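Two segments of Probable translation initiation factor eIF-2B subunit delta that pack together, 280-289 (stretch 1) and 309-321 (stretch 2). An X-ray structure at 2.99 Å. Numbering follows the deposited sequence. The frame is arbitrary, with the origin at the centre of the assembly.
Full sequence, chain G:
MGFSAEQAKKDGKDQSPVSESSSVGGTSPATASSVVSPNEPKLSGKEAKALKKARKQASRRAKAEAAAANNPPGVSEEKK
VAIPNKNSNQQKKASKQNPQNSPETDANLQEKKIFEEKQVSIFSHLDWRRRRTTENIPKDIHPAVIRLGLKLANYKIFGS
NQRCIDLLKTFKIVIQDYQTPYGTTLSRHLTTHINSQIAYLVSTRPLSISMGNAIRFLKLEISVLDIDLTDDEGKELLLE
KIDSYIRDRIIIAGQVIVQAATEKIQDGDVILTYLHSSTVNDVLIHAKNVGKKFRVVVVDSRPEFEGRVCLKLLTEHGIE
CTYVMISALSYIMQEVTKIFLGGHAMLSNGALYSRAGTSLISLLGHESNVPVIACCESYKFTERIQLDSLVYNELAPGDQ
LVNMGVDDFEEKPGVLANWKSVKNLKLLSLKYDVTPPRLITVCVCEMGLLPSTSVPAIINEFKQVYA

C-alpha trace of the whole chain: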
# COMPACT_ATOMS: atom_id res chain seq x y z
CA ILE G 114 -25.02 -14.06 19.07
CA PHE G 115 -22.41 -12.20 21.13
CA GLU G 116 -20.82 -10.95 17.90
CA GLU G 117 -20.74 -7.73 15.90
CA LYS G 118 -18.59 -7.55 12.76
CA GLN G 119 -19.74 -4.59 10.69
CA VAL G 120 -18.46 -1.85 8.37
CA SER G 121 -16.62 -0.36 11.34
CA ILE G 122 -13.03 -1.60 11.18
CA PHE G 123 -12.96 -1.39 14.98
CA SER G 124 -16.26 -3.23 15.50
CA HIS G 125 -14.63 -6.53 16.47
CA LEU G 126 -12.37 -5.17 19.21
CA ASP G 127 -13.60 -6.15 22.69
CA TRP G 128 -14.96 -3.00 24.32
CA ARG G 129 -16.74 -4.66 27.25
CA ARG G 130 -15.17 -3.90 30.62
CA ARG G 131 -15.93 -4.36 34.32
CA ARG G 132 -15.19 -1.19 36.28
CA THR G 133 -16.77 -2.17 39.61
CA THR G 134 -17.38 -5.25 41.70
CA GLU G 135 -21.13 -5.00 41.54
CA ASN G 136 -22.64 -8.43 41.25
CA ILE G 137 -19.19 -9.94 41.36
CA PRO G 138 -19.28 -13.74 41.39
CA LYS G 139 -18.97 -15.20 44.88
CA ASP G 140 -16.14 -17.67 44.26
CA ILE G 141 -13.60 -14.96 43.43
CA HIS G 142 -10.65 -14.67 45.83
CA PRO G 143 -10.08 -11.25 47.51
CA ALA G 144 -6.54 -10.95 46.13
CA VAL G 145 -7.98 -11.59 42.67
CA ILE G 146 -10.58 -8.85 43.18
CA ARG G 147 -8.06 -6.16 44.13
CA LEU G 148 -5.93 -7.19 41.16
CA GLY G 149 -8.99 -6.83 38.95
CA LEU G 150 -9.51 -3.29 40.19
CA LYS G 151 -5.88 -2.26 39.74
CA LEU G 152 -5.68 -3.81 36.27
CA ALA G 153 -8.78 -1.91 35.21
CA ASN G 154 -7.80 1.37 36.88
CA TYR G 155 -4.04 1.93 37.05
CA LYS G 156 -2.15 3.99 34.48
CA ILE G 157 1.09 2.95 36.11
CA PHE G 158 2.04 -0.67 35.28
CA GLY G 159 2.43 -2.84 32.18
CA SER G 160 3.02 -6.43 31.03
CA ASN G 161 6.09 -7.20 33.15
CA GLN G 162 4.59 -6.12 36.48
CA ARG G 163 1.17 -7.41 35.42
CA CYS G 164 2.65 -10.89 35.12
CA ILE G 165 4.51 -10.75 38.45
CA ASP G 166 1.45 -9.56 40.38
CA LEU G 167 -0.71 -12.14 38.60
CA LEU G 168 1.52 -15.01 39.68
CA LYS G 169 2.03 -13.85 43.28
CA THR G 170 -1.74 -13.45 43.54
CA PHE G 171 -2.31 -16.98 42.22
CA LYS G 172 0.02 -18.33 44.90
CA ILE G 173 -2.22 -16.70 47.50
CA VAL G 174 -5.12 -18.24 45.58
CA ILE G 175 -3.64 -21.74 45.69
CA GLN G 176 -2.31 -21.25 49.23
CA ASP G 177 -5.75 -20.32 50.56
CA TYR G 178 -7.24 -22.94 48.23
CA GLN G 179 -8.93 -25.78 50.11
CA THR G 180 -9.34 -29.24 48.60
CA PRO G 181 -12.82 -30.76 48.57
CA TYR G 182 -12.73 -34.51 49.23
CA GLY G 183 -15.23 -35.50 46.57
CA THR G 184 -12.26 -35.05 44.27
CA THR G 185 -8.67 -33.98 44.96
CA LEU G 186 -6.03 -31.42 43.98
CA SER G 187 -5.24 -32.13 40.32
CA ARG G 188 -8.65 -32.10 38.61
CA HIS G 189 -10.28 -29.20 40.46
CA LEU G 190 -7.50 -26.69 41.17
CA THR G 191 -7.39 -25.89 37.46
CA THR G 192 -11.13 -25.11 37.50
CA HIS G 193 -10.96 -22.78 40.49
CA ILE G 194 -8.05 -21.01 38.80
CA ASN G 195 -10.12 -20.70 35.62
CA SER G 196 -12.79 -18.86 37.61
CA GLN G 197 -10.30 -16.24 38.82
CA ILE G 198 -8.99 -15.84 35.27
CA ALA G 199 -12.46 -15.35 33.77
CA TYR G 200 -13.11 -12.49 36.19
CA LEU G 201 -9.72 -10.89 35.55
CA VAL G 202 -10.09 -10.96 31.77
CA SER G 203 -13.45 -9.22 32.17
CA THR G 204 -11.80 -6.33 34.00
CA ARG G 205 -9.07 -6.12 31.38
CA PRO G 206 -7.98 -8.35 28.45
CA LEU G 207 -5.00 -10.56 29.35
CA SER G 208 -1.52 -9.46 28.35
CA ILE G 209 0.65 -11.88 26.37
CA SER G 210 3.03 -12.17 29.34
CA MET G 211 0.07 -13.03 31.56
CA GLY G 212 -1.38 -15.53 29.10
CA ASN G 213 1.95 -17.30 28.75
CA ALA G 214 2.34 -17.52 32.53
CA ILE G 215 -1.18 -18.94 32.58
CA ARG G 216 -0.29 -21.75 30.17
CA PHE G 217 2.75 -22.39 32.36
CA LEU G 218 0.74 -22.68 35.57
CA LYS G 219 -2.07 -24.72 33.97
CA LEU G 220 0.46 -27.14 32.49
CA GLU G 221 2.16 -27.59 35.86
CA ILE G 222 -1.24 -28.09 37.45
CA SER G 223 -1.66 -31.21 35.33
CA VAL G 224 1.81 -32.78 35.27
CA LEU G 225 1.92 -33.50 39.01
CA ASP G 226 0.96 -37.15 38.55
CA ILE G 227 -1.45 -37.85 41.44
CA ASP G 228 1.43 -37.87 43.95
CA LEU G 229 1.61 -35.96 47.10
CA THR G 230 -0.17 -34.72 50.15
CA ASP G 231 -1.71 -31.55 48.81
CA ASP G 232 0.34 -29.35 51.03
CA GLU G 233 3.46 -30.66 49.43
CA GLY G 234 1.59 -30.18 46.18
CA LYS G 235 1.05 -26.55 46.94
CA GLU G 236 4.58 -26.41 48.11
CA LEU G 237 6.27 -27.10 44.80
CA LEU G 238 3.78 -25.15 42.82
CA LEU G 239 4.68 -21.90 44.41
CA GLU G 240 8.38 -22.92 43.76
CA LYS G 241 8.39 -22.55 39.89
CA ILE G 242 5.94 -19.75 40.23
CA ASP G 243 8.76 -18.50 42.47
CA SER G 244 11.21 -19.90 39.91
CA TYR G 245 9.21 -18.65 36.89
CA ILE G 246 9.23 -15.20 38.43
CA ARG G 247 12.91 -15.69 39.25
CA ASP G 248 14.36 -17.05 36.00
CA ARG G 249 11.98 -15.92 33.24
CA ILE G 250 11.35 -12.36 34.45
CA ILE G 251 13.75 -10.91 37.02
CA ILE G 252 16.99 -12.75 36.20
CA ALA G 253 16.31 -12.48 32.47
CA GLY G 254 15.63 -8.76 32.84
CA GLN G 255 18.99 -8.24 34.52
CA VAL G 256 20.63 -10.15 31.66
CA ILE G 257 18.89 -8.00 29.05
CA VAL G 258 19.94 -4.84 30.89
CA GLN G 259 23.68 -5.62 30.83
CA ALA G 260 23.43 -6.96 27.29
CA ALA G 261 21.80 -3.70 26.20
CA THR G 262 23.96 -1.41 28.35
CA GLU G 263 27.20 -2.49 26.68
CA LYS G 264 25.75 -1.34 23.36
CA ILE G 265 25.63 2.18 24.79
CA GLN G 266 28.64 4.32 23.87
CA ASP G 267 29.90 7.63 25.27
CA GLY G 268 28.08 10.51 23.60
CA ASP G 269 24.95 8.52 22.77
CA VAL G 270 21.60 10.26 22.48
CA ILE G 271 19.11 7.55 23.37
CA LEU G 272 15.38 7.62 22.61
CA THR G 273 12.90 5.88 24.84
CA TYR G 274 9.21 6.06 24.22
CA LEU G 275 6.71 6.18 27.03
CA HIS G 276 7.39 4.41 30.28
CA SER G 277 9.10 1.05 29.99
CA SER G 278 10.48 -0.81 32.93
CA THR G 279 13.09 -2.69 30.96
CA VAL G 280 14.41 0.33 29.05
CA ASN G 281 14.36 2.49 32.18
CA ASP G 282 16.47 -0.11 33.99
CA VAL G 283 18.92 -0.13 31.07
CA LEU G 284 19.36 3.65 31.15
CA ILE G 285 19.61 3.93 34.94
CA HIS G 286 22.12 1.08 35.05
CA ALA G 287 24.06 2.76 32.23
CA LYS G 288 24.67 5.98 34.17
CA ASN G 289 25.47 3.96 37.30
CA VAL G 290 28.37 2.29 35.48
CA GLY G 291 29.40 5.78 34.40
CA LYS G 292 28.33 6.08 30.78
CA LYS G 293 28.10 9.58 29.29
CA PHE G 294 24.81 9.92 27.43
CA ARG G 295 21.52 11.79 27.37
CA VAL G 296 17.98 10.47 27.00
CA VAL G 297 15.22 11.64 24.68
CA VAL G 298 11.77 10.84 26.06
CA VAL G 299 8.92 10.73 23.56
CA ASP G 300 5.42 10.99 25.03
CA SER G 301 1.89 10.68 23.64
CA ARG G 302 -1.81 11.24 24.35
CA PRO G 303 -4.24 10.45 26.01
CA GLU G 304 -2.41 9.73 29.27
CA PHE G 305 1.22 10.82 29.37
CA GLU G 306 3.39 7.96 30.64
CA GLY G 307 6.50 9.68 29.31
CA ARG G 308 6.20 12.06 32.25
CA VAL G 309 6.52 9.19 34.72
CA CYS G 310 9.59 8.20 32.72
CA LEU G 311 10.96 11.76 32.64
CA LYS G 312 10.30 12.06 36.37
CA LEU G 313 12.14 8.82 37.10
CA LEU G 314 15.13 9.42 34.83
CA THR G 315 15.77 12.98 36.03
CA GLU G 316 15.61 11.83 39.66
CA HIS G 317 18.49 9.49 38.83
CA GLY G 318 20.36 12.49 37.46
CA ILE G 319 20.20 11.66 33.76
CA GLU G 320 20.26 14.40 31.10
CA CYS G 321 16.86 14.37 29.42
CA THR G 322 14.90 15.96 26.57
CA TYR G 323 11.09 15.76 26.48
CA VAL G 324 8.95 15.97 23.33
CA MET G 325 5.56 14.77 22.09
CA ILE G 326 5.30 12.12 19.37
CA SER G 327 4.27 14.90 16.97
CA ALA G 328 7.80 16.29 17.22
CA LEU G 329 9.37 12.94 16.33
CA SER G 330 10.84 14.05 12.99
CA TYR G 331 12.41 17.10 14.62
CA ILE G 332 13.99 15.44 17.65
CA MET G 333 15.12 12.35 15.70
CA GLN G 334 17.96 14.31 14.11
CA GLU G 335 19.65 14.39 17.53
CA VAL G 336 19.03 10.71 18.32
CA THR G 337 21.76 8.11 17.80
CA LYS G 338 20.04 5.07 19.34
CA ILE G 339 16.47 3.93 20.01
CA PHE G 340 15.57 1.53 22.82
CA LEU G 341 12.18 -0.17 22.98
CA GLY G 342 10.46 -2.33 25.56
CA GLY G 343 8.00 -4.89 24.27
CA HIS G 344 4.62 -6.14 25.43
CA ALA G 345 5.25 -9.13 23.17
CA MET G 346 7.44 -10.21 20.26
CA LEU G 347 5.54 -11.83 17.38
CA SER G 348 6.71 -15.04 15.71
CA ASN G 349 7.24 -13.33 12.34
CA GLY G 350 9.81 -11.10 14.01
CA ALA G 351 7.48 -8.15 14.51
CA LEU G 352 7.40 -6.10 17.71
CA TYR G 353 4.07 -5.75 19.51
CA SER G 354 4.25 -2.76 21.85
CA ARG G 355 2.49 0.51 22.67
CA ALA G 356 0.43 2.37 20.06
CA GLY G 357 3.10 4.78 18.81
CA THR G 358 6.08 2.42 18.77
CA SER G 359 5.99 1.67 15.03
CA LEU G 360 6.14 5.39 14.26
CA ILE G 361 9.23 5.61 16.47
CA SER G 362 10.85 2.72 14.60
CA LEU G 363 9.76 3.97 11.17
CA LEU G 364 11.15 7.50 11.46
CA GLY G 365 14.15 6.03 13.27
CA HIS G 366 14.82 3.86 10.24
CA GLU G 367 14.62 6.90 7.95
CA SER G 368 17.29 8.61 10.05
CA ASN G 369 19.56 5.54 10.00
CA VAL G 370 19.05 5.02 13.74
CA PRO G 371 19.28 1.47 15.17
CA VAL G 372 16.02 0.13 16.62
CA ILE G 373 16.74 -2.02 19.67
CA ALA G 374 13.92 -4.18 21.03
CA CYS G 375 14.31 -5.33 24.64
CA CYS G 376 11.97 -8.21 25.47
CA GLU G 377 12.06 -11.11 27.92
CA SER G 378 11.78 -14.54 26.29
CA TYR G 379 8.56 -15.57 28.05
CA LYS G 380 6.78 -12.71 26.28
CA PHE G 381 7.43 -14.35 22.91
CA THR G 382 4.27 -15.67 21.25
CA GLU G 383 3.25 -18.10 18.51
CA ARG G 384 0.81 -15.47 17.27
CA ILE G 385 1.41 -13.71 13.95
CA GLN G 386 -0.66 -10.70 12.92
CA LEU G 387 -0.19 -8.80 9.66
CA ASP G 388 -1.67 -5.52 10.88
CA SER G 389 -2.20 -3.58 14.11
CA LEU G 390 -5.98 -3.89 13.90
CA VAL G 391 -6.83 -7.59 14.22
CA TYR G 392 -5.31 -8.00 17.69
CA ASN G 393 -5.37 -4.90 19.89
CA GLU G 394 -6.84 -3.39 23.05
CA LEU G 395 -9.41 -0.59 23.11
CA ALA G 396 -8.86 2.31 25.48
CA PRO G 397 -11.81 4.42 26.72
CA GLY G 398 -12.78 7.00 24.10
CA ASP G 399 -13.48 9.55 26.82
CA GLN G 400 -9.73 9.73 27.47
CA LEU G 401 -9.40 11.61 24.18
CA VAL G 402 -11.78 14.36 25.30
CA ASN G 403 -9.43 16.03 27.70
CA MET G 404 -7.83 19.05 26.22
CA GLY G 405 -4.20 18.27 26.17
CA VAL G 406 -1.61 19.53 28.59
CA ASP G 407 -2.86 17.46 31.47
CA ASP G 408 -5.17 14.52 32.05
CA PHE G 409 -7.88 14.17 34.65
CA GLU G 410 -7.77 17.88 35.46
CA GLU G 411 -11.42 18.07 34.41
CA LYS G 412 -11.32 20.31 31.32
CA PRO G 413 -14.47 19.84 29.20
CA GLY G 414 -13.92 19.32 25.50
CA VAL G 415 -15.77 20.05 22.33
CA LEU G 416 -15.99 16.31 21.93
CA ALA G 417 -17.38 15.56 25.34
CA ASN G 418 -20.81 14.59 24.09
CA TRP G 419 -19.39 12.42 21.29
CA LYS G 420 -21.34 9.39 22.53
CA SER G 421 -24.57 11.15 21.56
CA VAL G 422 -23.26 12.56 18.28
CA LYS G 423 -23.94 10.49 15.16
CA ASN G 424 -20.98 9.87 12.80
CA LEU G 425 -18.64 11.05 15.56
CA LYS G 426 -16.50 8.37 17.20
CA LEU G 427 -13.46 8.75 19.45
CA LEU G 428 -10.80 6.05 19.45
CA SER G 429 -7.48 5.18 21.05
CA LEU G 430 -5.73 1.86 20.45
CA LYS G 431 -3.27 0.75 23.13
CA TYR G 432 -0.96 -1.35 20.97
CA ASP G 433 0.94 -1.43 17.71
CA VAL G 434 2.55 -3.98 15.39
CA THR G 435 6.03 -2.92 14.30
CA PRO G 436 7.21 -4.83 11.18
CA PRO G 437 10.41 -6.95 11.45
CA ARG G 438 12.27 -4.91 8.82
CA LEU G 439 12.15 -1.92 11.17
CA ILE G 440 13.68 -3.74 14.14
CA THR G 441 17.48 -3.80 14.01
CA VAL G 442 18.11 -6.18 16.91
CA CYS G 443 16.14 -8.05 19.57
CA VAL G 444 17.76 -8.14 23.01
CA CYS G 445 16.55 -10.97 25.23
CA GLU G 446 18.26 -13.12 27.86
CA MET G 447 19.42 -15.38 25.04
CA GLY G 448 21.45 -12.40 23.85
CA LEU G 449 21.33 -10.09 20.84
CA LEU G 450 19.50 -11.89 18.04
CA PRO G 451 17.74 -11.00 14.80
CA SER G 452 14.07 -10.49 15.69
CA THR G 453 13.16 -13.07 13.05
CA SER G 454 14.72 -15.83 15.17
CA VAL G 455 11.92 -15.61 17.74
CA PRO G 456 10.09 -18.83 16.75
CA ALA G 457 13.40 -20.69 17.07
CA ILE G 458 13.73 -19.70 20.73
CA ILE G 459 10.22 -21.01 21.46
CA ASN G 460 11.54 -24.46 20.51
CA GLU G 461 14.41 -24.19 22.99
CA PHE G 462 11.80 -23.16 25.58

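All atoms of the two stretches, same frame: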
# COMPACT_ATOMS: atom_id res chain seq x y z
N VAL G 280 13.57 -0.72 29.62
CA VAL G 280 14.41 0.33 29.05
C VAL G 280 14.88 1.31 30.12
O VAL G 280 16.03 1.76 30.10
CB VAL G 280 13.67 1.10 27.94
CG1 VAL G 280 14.56 2.18 27.35
CG2 VAL G 280 13.20 0.15 26.86
N ASN G 281 14.00 1.62 31.06
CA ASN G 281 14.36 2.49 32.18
C ASN G 281 15.50 1.89 33.00
O ASN G 281 16.42 2.60 33.40
CB ASN G 281 13.15 2.74 33.08
CG ASN G 281 12.09 3.60 32.41
OD1 ASN G 281 12.40 4.46 31.58
ND2 ASN G 281 10.84 3.36 32.76
N ASP G 282 15.43 0.59 33.25
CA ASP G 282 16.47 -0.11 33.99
C ASP G 282 17.79 -0.07 33.23
O ASP G 282 18.86 0.05 33.84
CB ASP G 282 16.06 -1.56 34.26
CG ASP G 282 15.04 -1.67 35.38
OD1 ASP G 282 14.93 -0.72 36.18
OD2 ASP G 282 14.34 -2.71 35.44
N VAL G 283 17.72 -0.18 31.91
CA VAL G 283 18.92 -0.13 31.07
C VAL G 283 19.61 1.22 31.19
O VAL G 283 20.83 1.29 31.37
CB VAL G 283 18.58 -0.40 29.59
CG1 VAL G 283 19.78 -0.13 28.70
CG2 VAL G 283 18.08 -1.82 29.40
N LEU G 284 18.83 2.29 31.10
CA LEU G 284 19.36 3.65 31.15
C LEU G 284 19.93 3.98 32.53
O LEU G 284 21.04 4.52 32.63
CB LEU G 284 18.27 4.65 30.78
CG LEU G 284 17.78 4.59 29.33
CD1 LEU G 284 16.55 5.46 29.14
CD2 LEU G 284 18.89 5.00 28.37
N ILE G 285 19.17 3.68 33.57
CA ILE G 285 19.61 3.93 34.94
C ILE G 285 20.90 3.19 35.25
O ILE G 285 21.85 3.76 35.78
CB ILE G 285 18.52 3.53 35.96
CG1 ILE G 285 17.32 4.47 35.86
CG2 ILE G 285 19.09 3.55 37.38
CD1 ILE G 285 16.20 4.12 36.81
N HIS G 286 20.93 1.91 34.89
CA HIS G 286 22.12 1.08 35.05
C HIS G 286 23.30 1.69 34.29
O HIS G 286 24.42 1.71 34.79
CB HIS G 286 21.85 -0.34 34.55
CG HIS G 286 23.04 -1.24 34.62
ND1 HIS G 286 23.96 -1.34 33.59
CD2 HIS G 286 23.46 -2.11 35.57
CE1 HIS G 286 24.89 -2.22 33.92
NE2 HIS G 286 24.61 -2.70 35.12
N ALA G 287 23.02 2.21 33.10
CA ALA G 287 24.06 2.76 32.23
C ALA G 287 24.80 3.94 32.87
O ALA G 287 26.02 4.03 32.78
CB ALA G 287 23.47 3.17 30.90
N LYS G 288 24.06 4.83 33.52
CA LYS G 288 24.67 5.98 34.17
C LYS G 288 25.37 5.55 35.46
O LYS G 288 26.38 6.14 35.86
CB LYS G 288 23.63 7.07 34.46
CG LYS G 288 23.96 8.00 35.62
CD LYS G 288 23.65 9.46 35.30
CE LYS G 288 24.39 9.93 34.05
NZ LYS G 288 24.10 11.36 33.73
N ASN G 289 24.85 4.50 36.09
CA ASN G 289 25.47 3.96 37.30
C ASN G 289 26.86 3.40 37.04
O ASN G 289 27.75 3.49 37.89
CB ASN G 289 24.58 2.87 37.91
CG ASN G 289 23.26 3.41 38.43
OD1 ASN G 289 23.10 4.62 38.61
ND2 ASN G 289 22.30 2.52 38.67
N VAL G 309 6.08 10.11 33.68
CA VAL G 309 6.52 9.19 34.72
C VAL G 309 7.95 8.74 34.44
O VAL G 309 8.77 8.61 35.35
CB VAL G 309 5.60 7.96 34.82
CG1 VAL G 309 6.06 7.03 35.94
CG2 VAL G 309 4.16 8.39 35.04
N CYS G 310 8.24 8.53 33.16
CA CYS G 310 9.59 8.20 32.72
C CYS G 310 10.54 9.37 32.97
O CYS G 310 11.59 9.21 33.60
CB CYS G 310 9.60 7.83 31.24
SG CYS G 310 11.25 7.60 30.53
N LEU G 311 10.16 10.55 32.48
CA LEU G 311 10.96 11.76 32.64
C LEU G 311 11.21 12.06 34.11
O LEU G 311 12.31 12.45 34.50
CB LEU G 311 10.28 12.95 31.98
CG LEU G 311 11.04 14.27 32.06
CD1 LEU G 311 12.37 14.15 31.34
CD2 LEU G 311 10.22 15.42 31.49
N LYS G 312 10.18 11.88 34.93
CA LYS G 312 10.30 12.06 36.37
C LYS G 312 11.35 11.12 36.95
O LYS G 312 12.25 11.55 37.66
CB LYS G 312 8.95 11.83 37.05
CG LYS G 312 8.95 12.05 38.55
CD LYS G 312 7.62 11.67 39.17
CE LYS G 312 7.60 11.93 40.67
NZ LYS G 312 8.72 11.21 41.35
N LEU G 313 11.23 9.84 36.62
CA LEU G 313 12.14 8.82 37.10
C LEU G 313 13.59 9.08 36.67
O LEU G 313 14.50 9.07 37.50
CB LEU G 313 11.70 7.44 36.61
CG LEU G 313 12.66 6.27 36.84
CD1 LEU G 313 12.90 6.05 38.32
CD2 LEU G 313 12.13 5.01 36.17
N LEU G 314 13.79 9.31 35.38
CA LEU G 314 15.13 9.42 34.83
C LEU G 314 15.88 10.67 35.30
O LEU G 314 17.10 10.65 35.42
CB LEU G 314 15.08 9.40 33.30
CG LEU G 314 14.53 8.12 32.66
CD1 LEU G 314 14.76 8.13 31.16
CD2 LEU G 314 15.14 6.89 33.31
N THR G 315 15.15 11.74 35.57
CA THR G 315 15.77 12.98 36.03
C THR G 315 16.07 12.91 37.53
O THR G 315 16.92 13.64 38.03
CB THR G 315 14.89 14.21 35.74
OG1 THR G 315 13.57 13.99 36.25
CG2 THR G 315 14.82 14.47 34.25
N GLU G 316 15.36 12.04 38.23
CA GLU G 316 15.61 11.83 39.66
C GLU G 316 16.84 10.96 39.86
O GLU G 316 17.41 10.92 40.95
CB GLU G 316 14.39 11.20 40.34
CG GLU G 316 13.26 12.18 40.60
CD GLU G 316 12.03 11.51 41.19
OE1 GLU G 316 11.97 10.26 41.18
OE2 GLU G 316 11.13 12.23 41.66
N HIS G 317 17.25 10.26 38.81
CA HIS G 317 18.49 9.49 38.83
C HIS G 317 19.62 10.29 38.20
O HIS G 317 20.70 9.77 37.94
CB HIS G 317 18.31 8.15 38.10
CG HIS G 317 17.57 7.13 38.91
ND1 HIS G 317 18.19 6.04 39.48
CD2 HIS G 317 16.26 7.03 39.23
CE1 HIS G 317 17.30 5.31 40.12
NE2 HIS G 317 16.12 5.89 39.99
N GLY G 318 19.35 11.57 37.95
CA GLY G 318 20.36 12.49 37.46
C GLY G 318 20.81 12.23 36.04
O GLY G 318 22.00 12.36 35.73
N ILE G 319 19.88 11.88 35.16
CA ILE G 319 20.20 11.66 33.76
C ILE G 319 19.73 12.85 32.92
O ILE G 319 18.62 13.35 33.09
CB ILE G 319 19.56 10.37 33.21
CG1 ILE G 319 19.83 9.20 34.17
CG2 ILE G 319 20.09 10.06 31.82
CD1 ILE G 319 19.26 7.89 33.69
N GLU G 320 20.59 13.30 32.01
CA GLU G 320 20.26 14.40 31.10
C GLU G 320 19.13 13.99 30.17
O GLU G 320 19.22 12.97 29.48
CB GLU G 320 21.50 14.81 30.30
CG GLU G 320 21.31 16.04 29.42
CD GLU G 320 22.60 16.50 28.78
OE1 GLU G 320 22.56 17.42 27.94
OE2 GLU G 320 23.66 15.93 29.12
N CYS G 321 18.06 14.77 30.14
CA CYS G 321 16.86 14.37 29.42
C CYS G 321 16.23 15.48 28.57
O CYS G 321 16.22 16.65 28.95
CB CYS G 321 15.81 13.84 30.40
SG CYS G 321 16.22 12.25 31.15

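Stretch 1 is helical throughout, and stretch 2 opens with a helix that runs nearly parallel to it. The two N-to-C directions differ by 17°, and the axes approach to 10.5 Å. Together the stretches bury 479 Å², and one face of stretch 1, formed by Asn-281, Leu-284, Ile-285 and Lys-288, supplies nearly all of its share.

At the start of stretch 2, Cys-310 meets Asn-281, with Cys-310 SG 3.5 Å from Asn-281 OD1. Lys-312 forms a salt bridge within stretch 2, from Lys-312 NZ to Glu-316 OE2 at 2.6 Å.

One turn on from Cys-310, Leu-313 packs its CD1 4.1 Å from Ile-285 CD1. Leu-313 CD2 lies 4.0 Å from Asn-281 CB. The CA-to-CB bond of Leu-314 points sideways, but the end of the side chain comes nearer stretch 1. There Leu-314 CD1 sits 3.8 Å from Leu-284 CD1, and Leu-314 CD2 sits 4.1 Å from Ile-285 CG1. These branched aliphatic side chains have no polar groups to satisfy, so they pack by van der Waals contact.

His-317 lays its ring against Ile-285. The CD1 methyl of Ile-285 is 3.6 Å from the centroid of the His-317 ring and 7° off the normal, a CH-pi contact over the face.

Gly-318 turns the chain with a positive phi of 69°, which favours glycine. Its carbonyl accepts the one hydrogen bond between the stretches, from Lys-288 NZ to Gly-318 O at 3.1 Å. The lysine thus ties the helix to the turn.

Ile-319 N bonds to Leu-314 O at 3.1 Å, holding the turn against the helix end. The CA-to-CB bond of Ile-319 points toward stretch 1. Ile-319 CD1 lies 4.0 Å from Leu-284 O and 4.5 Å from Ile-285 CG1, while Ile-319 CG1 lies 4.0 Å from Lys-288 CD. The lysine therefore contributes apolar packing as well as its hydrogen bond. By Cys-321, the chain has left the contact.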